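Long-range contacts in haloacid dehalogenase-like hydrolase (Bacteroides thetaiotaomicron, PDB 2RBK), which probably acts as a magnesium-dependent phosphatase of the haloacid dehalogenase superfamily, removing phosphoryl groups through a trigonal-bipyramidal transition state or intermediate: residues I154-E159 with I171-P176; I148-F153 with A179-K184. All blocks are in the same frame, centred on the assembly; numbering follows the deposited sequence. Where two conformers were deposited one is given.

Along the chain, the strand at 149-152 comes first, followed directly by the helix at 156-162. The chain then returns through the strand at 170-172, turns, and runs out along the strand at 180-182. Interaction 2 joins the first and last of these elements and closes the outer loop. Interaction 1 joins the helix start at 154-159 to 171-176, so its loop is nested inside that of interaction 2. The two contacts touch where Gly-172 meets Asp-180 and where Trp-174 meets the same aspartate. Together they tie the edge of the sheet with strands 104-107 and 112-115 to the turn that carries Trp-174 to the oxido(dioxo)vanadium group.

Interaction 1: I154-E159 with I171-P176; sequences ITEEEE and IGRWYP. With VN4 (oxido(dioxo)vanadium), chain C.
A salt bridge between Arg-173 and Glu-159 marks this surface contact, which joins the start of the helix at 156-162 to the 171-176 segment, with part of strand 170-172 and the turn beyond. Arg-173 NH1 and NH2 both bond to the one oxygen, Ile-154 O, at 2.9 Å and 3.0 Å. NH1 lies nearly along the C=O axis, whereas NH2 sits above the carbonyl plane. Arg-173 NH2 also donates to Glu-159 OE1 at 2.8 Å, with an N-H...O angle of 164°. This bond uses the anti lone pair of OE1, and the carboxylate and guanidinium planes are nearly coplanar, 10° apart. CG of Glu-159 is anti to its backbone N (chi1 171°), and the extended chain runs antiparallel to that of Arg-173. A water accepts a hydrogen bond from Arg-173 NE at 2.7 Å and donates one to Glu-159 OE1. Glu-156 CG lies over one face of the guanidinium, near the rim. Glu-159 OE2 meets Ile-171 CG2 tip to tip at 4.0 Å. The helix begins with a capping box: Glu-158 N donates to Thr-155 OG1, and Thr-155 N donates to Glu-158 OE1. Trp-174, which follows Arg-173 in the chain, belongs to the vanadium-group pocket, and its ring has VN4 O3 over one face. An alanine in place of Arg-173 would probably leave Glu-159 without its cationic mate and Ile-154 O without both of its guanidinium donors. The paired charges would probably favour an ionised Glu-159, and one flat cation fastens both a helix side chain and the backbone leading into the helix.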
loop_
_atom_site.group_PDB
_atom_site.type_symbol
_atom_site.label_atom_id
_atom_site.label_comp_id
_atom_site.label_asym_id
_atom_site.label_seq_id
_atom_site.Cartn_x
_atom_site.Cartn_y
_atom_site.Cartn_z
ATOM N N ILE A 154 11.460 -5.419 -10.802
ATOM C CA ILE A 154 11.674 -6.785 -11.354
ATOM C C ILE A 154 10.382 -7.329 -11.885
ATOM O O ILE A 154 9.316 -7.061 -11.346
ATOM C CB ILE A 154 12.251 -7.718 -10.262
ATOM C CG1 ILE A 154 11.418 -7.780 -8.977
ATOM C CG2 ILE A 154 13.708 -7.284 -10.026
ATOM C CD1 ILE A 154 11.938 -8.788 -7.989
ATOM N N THR A 155 10.515 -8.129 -12.958
ATOM C CA THR A 155 9.388 -8.868 -13.495
ATOM C C THR A 155 9.031 -10.036 -12.563
ATOM O O THR A 155 9.815 -10.376 -11.693
ATOM C CB THR A 155 9.704 -9.456 -14.888
ATOM O OG1 THR A 155 10.789 -10.410 -14.711
ATOM C CG2 THR A 155 10.147 -8.473 -15.935
ATOM N N GLU A 156 7.898 -10.726 -12.854
ATOM C CA GLU A 156 7.530 -11.963 -12.108
ATOM C C GLU A 156 8.597 -13.028 -12.314
ATOM O O GLU A 156 8.933 -13.747 -11.372
ATOM C CB GLU A 156 6.135 -12.346 -12.547
ATOM C CG GLU A 156 5.044 -11.357 -12.130
ATOM C CD GLU A 156 3.689 -12.020 -12.304
ATOM O OE1 GLU A 156 3.442 -13.055 -11.652
ATOM O OE2 GLU A 156 2.868 -11.496 -13.058
ATOM N N GLU A 157 9.144 -13.160 -13.560
ATOM C CA GLU A 157 10.210 -14.137 -13.809
ATOM C C GLU A 157 11.417 -13.810 -12.933
ATOM O O GLU A 157 12.009 -14.671 -12.304
ATOM C CB GLU A 157 10.544 -14.118 -15.306
ATOM C CG GLU A 157 11.771 -14.797 -15.817
ATOM C CD GLU A 157 11.713 -14.765 -17.330
ATOM O OE1 GLU A 157 11.556 -15.779 -17.992
ATOM O OE2 GLU A 157 11.812 -13.631 -17.877
ATOM N N GLU A 158 11.831 -12.533 -12.885
ATOM C CA GLU A 158 12.984 -12.194 -12.023
ATOM C C GLU A 158 12.688 -12.356 -10.574
ATOM O O GLU A 158 13.547 -12.745 -9.803
ATOM C CB GLU A 158 13.417 -10.765 -12.348
ATOM C CG GLU A 158 14.058 -10.641 -13.717
ATOM C CD GLU A 158 14.184 -9.207 -14.215
ATOM O OE1 GLU A 158 13.408 -8.300 -13.774
ATOM O OE2 GLU A 158 15.058 -8.997 -15.125
ATOM N N GLU A 159 11.469 -12.068 -10.157
ATOM C CA GLU A 159 11.047 -12.331 -8.788
ATOM C C GLU A 159 11.301 -13.791 -8.463
ATOM O O GLU A 159 11.833 -14.048 -7.423
ATOM C CB GLU A 159 9.593 -11.920 -8.606
ATOM C CG GLU A 159 8.924 -12.321 -7.309
ATOM C CD GLU A 159 7.457 -11.941 -7.282
ATOM O OE1 GLU A 159 7.008 -11.045 -8.039
ATOM O OE2 GLU A 159 6.679 -12.529 -6.485
ATOM N N ILE A 171 6.343 -10.427 -0.455
ATOM C CA ILE A 171 6.464 -9.745 -1.707
ATOM C C ILE A 171 5.082 -9.479 -2.239
ATOM O O ILE A 171 4.294 -10.436 -2.347
ATOM C CB ILE A 171 7.290 -10.517 -2.753
ATOM C CG1 ILE A 171 8.600 -11.078 -2.215
ATOM C CG2 ILE A 171 7.463 -9.566 -3.924
ATOM C CD1 ILE A 171 9.012 -12.299 -3.008
ATOM N N GLY A 172 4.761 -8.202 -2.526
ATOM C CA GLY A 172 3.459 -7.881 -3.080
ATOM C C GLY A 172 3.530 -6.921 -4.238
ATOM O O GLY A 172 4.482 -6.140 -4.281
ATOM N N ARG A 173 2.559 -6.876 -5.094
ATOM C CA ARG A 173 2.502 -5.794 -6.132
ATOM C C ARG A 173 1.152 -5.029 -6.132
ATOM O O ARG A 173 0.064 -5.576 -5.988
ATOM C CB ARG A 173 2.682 -6.283 -7.543
ATOM C CG ARG A 173 3.841 -7.149 -7.869
ATOM C CD ARG A 173 4.126 -7.564 -9.314
ATOM N NE ARG A 173 5.357 -8.385 -9.262
ATOM C CZ ARG A 173 6.456 -8.083 -9.839
ATOM N NH1 ARG A 173 6.516 -7.015 -10.633
ATOM N NH2 ARG A 173 7.557 -8.827 -9.711
ATOM N N TRP A 174 1.246 -3.679 -6.329
ATOM C CA TRP A 174 0.172 -2.795 -6.635
ATOM C C TRP A 174 0.169 -2.152 -8.000
ATOM O O TRP A 174 -0.732 -1.516 -8.412
ATOM C CB TRP A 174 0.029 -1.703 -5.566
ATOM C CG TRP A 174 1.208 -0.854 -5.221
ATOM C CD1 TRP A 174 2.229 -1.157 -4.324
ATOM C CD2 TRP A 174 1.518 0.456 -5.725
ATOM N NE1 TRP A 174 3.108 -0.160 -4.247
ATOM C CE2 TRP A 174 2.717 0.860 -5.067
ATOM C CE3 TRP A 174 0.924 1.330 -6.612
ATOM C CZ2 TRP A 174 3.353 2.089 -5.271
ATOM C CZ3 TRP A 174 1.525 2.554 -6.830
ATOM C CH2 TRP A 174 2.688 2.905 -6.175
ATOM N N TYR A 175 1.267 -2.418 -8.700
ATOM C CA TYR A 175 1.452 -1.923 -10.041
ATOM C C TYR A 175 2.318 -2.934 -10.814
ATOM O O TYR A 175 3.220 -3.477 -10.111
ATOM C CB TYR A 175 2.089 -0.522 -10.057
ATOM C CG TYR A 175 2.050 0.184 -11.373
ATOM C CD1 TYR A 175 0.886 0.855 -11.764
ATOM C CD2 TYR A 175 3.136 0.190 -12.240
ATOM C CE1 TYR A 175 0.821 1.515 -12.978
ATOM C CE2 TYR A 175 3.078 0.836 -13.440
ATOM C CZ TYR A 175 1.915 1.505 -13.798
ATOM O OH TYR A 175 1.888 2.130 -15.015
ATOM N N PRO A 176 2.134 -3.230 -12.068
ATOM C CA PRO A 176 2.925 -4.365 -12.634
ATOM C C PRO A 176 4.424 -4.163 -12.770
ATOM O O PRO A 176 5.310 -5.060 -12.913
ATOM C CB PRO A 176 2.204 -4.559 -13.998
ATOM C CG PRO A 176 0.923 -3.831 -13.872
ATOM C CD PRO A 176 1.131 -2.616 -12.981
HETATM V V VN4 C . -1.749 1.006 -2.865
HETATM O O1 VN4 C . -1.950 2.532 -2.232
HETATM O O2 VN4 C . -2.254 0.644 -4.512
HETATM O O3 VN4 C . -0.498 -0.206 -2.282
HETATM O O HOH W 1 4.453 -11.456 -5.464
HETATM O O HOH W 2 4.218 -10.739 -8.802
HETATM O O HOH W 3 0.070 1.917 -3.478
#

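Interaction 2: I148-F153 with A179-K184; sequences IQMTPF and ADVTAK
Strands 149-152 and 180-182 meet in a single antiparallel bridge, in a buried part of the fold near the vanadium-group pocket. Met-150 and Val-181 form a hydrogen-bonded pair: Met-150 N donates to Val-181 O at 3.0 Å, and Val-181 N donates to Met-150 O at 2.8 Å. Further along, Ala-179 N donates to Pro-152 O at 3.1 Å. The short CA-H...O contact of Thr-151 CA with Ala-179 O lies between these bonds. Thr-151 OG1 donates to Asp-180 OD1 at 2.7 Å, on the anti side of the carboxylate and 23° out of its plane. With OG1 anti to the carbonyl carbon (chi1 -59°), Thr-151 brings its hydroxyl to that oxygen, the two side chains pointing the same way. The bridge carries the edge of the antiparallel sheet with strands 104-107 and 112-115 over to the pair formed by 170-172 and 180-182. In the neighbouring pairing with strand 104-107, Ile-148 and Gln-149 share Val-107 as partner, a classic beta bulge. The Gln-149 amide stacks on the Asp-180 carboxylate, their planes 6° apart. Gln-149 NE2 donates to Gly-44 O and Gln-149 OE1 accepts from Asn-69 ND2, and Asn-69 also donates to Asp-180 OD2. Gly-44 belongs to the vanadium-group pocket. Gln-149 OE1 also comes within 3.4 Å of Thr-182 CG2, while Thr-182 OG1 bonds to Asp-186 O. On the other face, Val-181 CG1 packs against Met-150 CE and its CG2 against Pro-152 CD, each at 3.9 Å. A water links Ile-148 O to Ala-183 N.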
loop_
_atom_site.group_PDB
_atom_site.type_symbol
_atom_site.label_atom_id
_atom_site.label_comp_id
_atom_site.label_asym_id
_atom_site.label_seq_id
_atom_site.Cartn_x
_atom_site.Cartn_y
_atom_site.Cartn_z
ATOM N N ILE A 148 13.168 -0.871 5.856
ATOM C CA ILE A 148 11.800 -1.290 6.163
ATOM C C ILE A 148 11.112 -1.871 4.962
ATOM O O ILE A 148 10.366 -2.884 5.056
ATOM C CB ILE A 148 10.993 -0.125 6.729
ATOM C CG1 ILE A 148 11.725 0.470 7.950
ATOM C CG2 ILE A 148 9.585 -0.551 7.048
ATOM C CD1 ILE A 148 10.984 1.527 8.684
ATOM N N GLN A 149 11.348 -1.339 3.761
ATOM C CA GLN A 149 10.761 -1.838 2.537
ATOM C C GLN A 149 11.756 -1.625 1.388
ATOM O O GLN A 149 12.412 -0.602 1.316
ATOM C CB GLN A 149 9.427 -1.142 2.201
ATOM C CG GLN A 149 8.770 -1.681 0.929
ATOM C CD GLN A 149 7.350 -1.163 0.818
ATOM O OE1 GLN A 149 6.437 -1.819 1.379
ATOM N NE2 GLN A 149 7.113 -0.030 0.190
ATOM N N MET A 150 11.837 -2.627 0.500
ATOM C CA MET A 150 12.546 -2.475 -0.762
ATOM C C MET A 150 11.581 -2.623 -1.895
ATOM O O MET A 150 10.681 -3.466 -1.829
ATOM C CB MET A 150 13.610 -3.542 -0.929
ATOM C CG MET A 150 14.614 -3.689 0.065
ATOM S SD MET A 150 15.699 -5.067 -0.105
ATOM C CE MET A 150 14.939 -6.599 0.143
ATOM N N THR A 151 11.783 -1.867 -2.942
ATOM C CA THR A 151 10.915 -1.900 -4.132
ATOM C C THR A 151 11.765 -2.124 -5.373
ATOM O O THR A 151 12.199 -1.128 -6.010
ATOM C CB THR A 151 10.062 -0.642 -4.156
ATOM O OG1 THR A 151 9.286 -0.613 -2.941
ATOM C CG2 THR A 151 9.140 -0.680 -5.350
ATOM N N PRO A 152 12.058 -3.370 -5.680
ATOM C CA PRO A 152 12.792 -3.690 -6.906
ATOM C C PRO A 152 11.900 -3.646 -8.130
ATOM O O PRO A 152 10.749 -4.064 -8.124
ATOM C CB PRO A 152 13.275 -5.157 -6.651
ATOM C CG PRO A 152 12.195 -5.695 -5.770
ATOM C CD PRO A 152 11.839 -4.580 -4.841
ATOM N N PHE A 153 12.474 -3.119 -9.242
ATOM C CA PHE A 153 11.767 -3.020 -10.505
ATOM C C PHE A 153 12.072 -4.304 -11.274
ATOM O O PHE A 153 12.854 -4.361 -12.231
ATOM C CB PHE A 153 12.199 -1.751 -11.262
ATOM C CG PHE A 153 11.545 -0.534 -10.686
ATOM C CD1 PHE A 153 11.981 -0.096 -9.433
ATOM C CD2 PHE A 153 10.504 0.188 -11.248
ATOM C CE1 PHE A 153 11.406 1.008 -8.851
ATOM C CE2 PHE A 153 9.920 1.311 -10.671
ATOM C CZ PHE A 153 10.365 1.701 -9.412
ATOM N N ALA A 179 7.736 -4.560 -7.465
ATOM C CA ALA A 179 7.151 -5.227 -6.308
ATOM C C ALA A 179 7.663 -4.544 -5.043
ATOM O O ALA A 179 8.749 -3.984 -5.052
ATOM C CB ALA A 179 7.499 -6.717 -6.301
ATOM N N ASP A 180 6.927 -4.703 -3.944
ATOM C CA ASP A 180 7.341 -4.263 -2.633
ATOM C C ASP A 180 7.703 -5.472 -1.781
ATOM O O ASP A 180 6.916 -6.424 -1.700
ATOM C CB ASP A 180 6.218 -3.507 -1.922
ATOM C CG ASP A 180 5.845 -2.172 -2.534
ATOM O OD1 ASP A 180 6.720 -1.465 -3.084
ATOM O OD2 ASP A 180 4.618 -1.848 -2.387
ATOM N N VAL A 181 8.836 -5.402 -1.124
ATOM C CA VAL A 181 9.391 -6.466 -0.308
ATOM C C VAL A 181 9.479 -5.940 1.124
ATOM O O VAL A 181 10.073 -4.888 1.369
ATOM C CB VAL A 181 10.754 -6.877 -0.835
ATOM C CG1 VAL A 181 11.306 -8.047 0.000
ATOM C CG2 VAL A 181 10.676 -7.296 -2.289
ATOM N N THR A 182 8.902 -6.712 2.074
ATOM C CA THR A 182 8.880 -6.392 3.484
ATOM C C THR A 182 9.197 -7.648 4.272
ATOM O O THR A 182 9.254 -8.758 3.742
ATOM C CB THR A 182 7.507 -5.818 3.883
ATOM O OG1 THR A 182 6.509 -6.744 3.425
ATOM C CG2 THR A 182 7.282 -4.411 3.334
ATOM N N ALA A 183 9.416 -7.479 5.587
ATOM C CA ALA A 183 9.784 -8.606 6.419
ATOM C C ALA A 183 8.632 -9.576 6.631
ATOM O O ALA A 183 7.455 -9.308 6.351
ATOM C CB ALA A 183 10.296 -8.074 7.763
ATOM N N LYS A 184 8.973 -10.755 7.165
ATOM C CA LYS A 184 8.058 -11.856 7.399
ATOM C C LYS A 184 6.784 -11.412 8.065
ATOM O O LYS A 184 6.785 -10.832 9.127
ATOM C CB LYS A 184 8.751 -12.898 8.298
ATOM C CG LYS A 184 7.985 -14.088 8.793
ATOM C CD LYS A 184 7.970 -15.084 7.633
ATOM C CE LYS A 184 7.431 -16.419 8.103
ATOM N NZ LYS A 184 7.073 -17.163 6.845
HETATM O O HOH W 4 9.909 -4.923 6.809
#